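Local coordinates for protein transcriptional regulator ZitR (Lactococcus lactis subsp. cremoris, PDB 6FI9) that represses the zit operon in the presence of zinc, binding as a homodimer to two palindromic operator sites that overlap the promoter boxes, at residues L42-A47 and E57-S62. The protein carries 3 engineered substitutions. Numbering follows the deposited sequence.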
loop_
_atom_site.group_PDB
_atom_site.type_symbol
_atom_site.label_atom_id
_atom_site.label_comp_id
_atom_site.label_asym_id
_atom_site.label_seq_id
_atom_site.Cartn_x
_atom_site.Cartn_y
_atom_site.Cartn_z
ATOM N N LEU A 42 13.072 14.733 8.560
ATOM C CA LEU A 42 13.443 15.570 9.709
ATOM C C LEU A 42 13.720 14.725 10.957
ATOM O O LEU A 42 14.607 15.063 11.739
ATOM C CB LEU A 42 12.344 16.604 10.015
ATOM C CG LEU A 42 11.973 17.594 8.911
ATOM C CD1 LEU A 42 10.625 18.227 9.190
ATOM C CD2 LEU A 42 13.036 18.667 8.746
ATOM N N MET A 43 12.960 13.628 11.127
ATOM C CA MET A 43 13.066 12.696 12.248
ATOM C C MET A 43 14.427 11.975 12.277
ATOM O O MET A 43 15.071 11.958 13.328
ATOM C CB MET A 43 11.891 11.702 12.212
ATOM C CG MET A 43 11.813 10.785 13.403
ATOM S SD MET A 43 10.595 9.485 13.129
ATOM C CE MET A 43 11.226 8.257 14.238
ATOM N N ILE A 44 14.859 11.396 11.128
ATOM C CA ILE A 44 16.137 10.673 10.993
ATOM C C ILE A 44 17.344 11.622 11.043
ATOM O O ILE A 44 18.422 11.209 11.468
ATOM C CB ILE A 44 16.197 9.715 9.764
ATOM C CG1 ILE A 44 15.904 10.437 8.430
ATOM C CG2 ILE A 44 15.286 8.502 9.964
ATOM C CD1 ILE A 44 16.691 9.917 7.244
ATOM N N LEU A 45 17.154 12.887 10.615
ATOM C CA LEU A 45 18.195 13.921 10.629
ATOM C C LEU A 45 18.425 14.495 12.032
ATOM O O LEU A 45 19.502 15.033 12.301
ATOM C CB LEU A 45 17.874 15.054 9.637
ATOM C CG LEU A 45 18.171 14.775 8.164
ATOM C CD1 LEU A 45 17.517 15.802 7.284
ATOM C CD2 LEU A 45 19.660 14.759 7.891
ATOM N N ALA A 46 17.413 14.383 12.916
ATOM C CA ALA A 46 17.463 14.862 14.297
ATOM C C ALA A 46 18.446 14.042 15.134
ATOM O O ALA A 46 19.278 14.620 15.834
ATOM C CB ALA A 46 16.074 14.810 14.916
ATOM N N ALA A 47 18.364 12.699 15.041
ATOM C CA ALA A 47 19.231 11.777 15.775
ATOM C C ALA A 47 20.654 11.770 15.220
ATOM O O ALA A 47 21.605 11.909 15.992
ATOM C CB ALA A 47 18.643 10.372 15.754
ATOM N N GLU A 57 18.478 5.565 1.450
ATOM C CA GLU A 57 18.707 4.231 2.012
ATOM C C GLU A 57 17.752 3.959 3.184
ATOM O O GLU A 57 17.169 2.874 3.248
ATOM C CB GLU A 57 20.186 4.092 2.444
ATOM C CG GLU A 57 20.600 2.716 2.950
ATOM C CD GLU A 57 20.891 2.636 4.438
ATOM O OE1 GLU A 57 20.293 1.765 5.109
ATOM O OE2 GLU A 57 21.718 3.435 4.934
ATOM N N GLN A 58 17.598 4.940 4.100
ATOM C CA GLN A 58 16.739 4.849 5.282
ATOM C C GLN A 58 15.260 4.821 4.902
ATOM O O GLN A 58 14.545 3.908 5.314
ATOM C CB GLN A 58 17.022 6.003 6.268
ATOM C CG GLN A 58 18.373 5.932 6.976
ATOM C CD GLN A 58 18.371 4.983 8.144
ATOM O OE1 GLN A 58 17.808 5.268 9.208
ATOM N NE2 GLN A 58 19.013 3.835 7.973
ATOM N N LEU A 59 14.809 5.802 4.103
ATOM C CA LEU A 59 13.419 5.937 3.659
ATOM C C LEU A 59 12.990 4.897 2.623
ATOM O O LEU A 59 11.787 4.726 2.408
ATOM C CB LEU A 59 13.169 7.352 3.117
ATOM C CG LEU A 59 12.678 8.379 4.119
ATOM C CD1 LEU A 59 13.837 9.091 4.796
ATOM C CD2 LEU A 59 11.785 9.387 3.440
ATOM N N LYS A 60 13.965 4.220 1.973
ATOM C CA LYS A 60 13.766 3.205 0.922
ATOM C C LYS A 60 13.072 3.806 -0.326
ATOM O O LYS A 60 12.366 3.108 -1.060
ATOM C CB LYS A 60 13.054 1.932 1.456
ATOM C CG LYS A 60 13.785 1.203 2.591
ATOM C CD LYS A 60 14.830 0.217 2.083
ATOM C CE LYS A 60 15.591 -0.411 3.225
ATOM N NZ LYS A 60 16.645 -1.342 2.743
ATOM N N ILE A 61 13.308 5.112 -0.558
ATOM C CA ILE A 61 12.777 5.885 -1.683
ATOM C C ILE A 61 13.921 6.295 -2.645
ATOM O O ILE A 61 15.084 6.347 -2.229
ATOM C CB ILE A 61 11.889 7.077 -1.179
ATOM C CG1 ILE A 61 10.905 7.587 -2.262
ATOM C CG2 ILE A 61 12.705 8.225 -0.578
ATOM C CD1 ILE A 61 9.575 6.829 -2.348
ATOM N N SER A 62 13.584 6.542 -3.930
ATOM C CA SER A 62 14.520 6.915 -4.995
ATOM C C SER A 62 15.239 8.250 -4.725
ATOM O O SER A 62 14.578 9.199 -4.291
ATOM C CB SER A 62 13.800 6.968 -6.341
ATOM O OG SER A 62 12.796 7.969 -6.363
#
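With chi1 at 56°, Ile44 holds CG1 between its backbone N and carbonyl carbon, and CD1 reaches across to Gln58 and Leu59. Gln58 places CG beside its own backbone N and then bends at chi2 (-80°); its amide oxygen, rather than the nitrogen, lies alongside Ile44. The methyl CD1 of Ile44 meets two carbons of the facing helix: Leu59 CD1 at 3.8 Å, where the two branched side chains cross at a slant, and Gln58 CB at 4.0 Å. The side chains of Ile44 and Gln58 pass in opposite directions, with Ile44 CG2 4.2 Å from Gln58 OE1, a loose van der Waals approach. The closest CA atoms, those of Ile44 and Gln58, are 8.2 Å apart. Leu59 also packs on Thr37, His40 and Ile41, so it lies against one face of helix 36-47, beside the zinc ligand His40. The contact thus joins helix 36-47 to helix 52-59, the first helix of the predicted helix-turn-helix in this winged DNA-binding domain. No hydrogen bond or salt bridge crosses between 42-47 and 57-62; a small, partly exposed contact of aliphatic carbons, with the Gln58 amide at its margin, implies cohesion by dispersion and the hydrophobic effect.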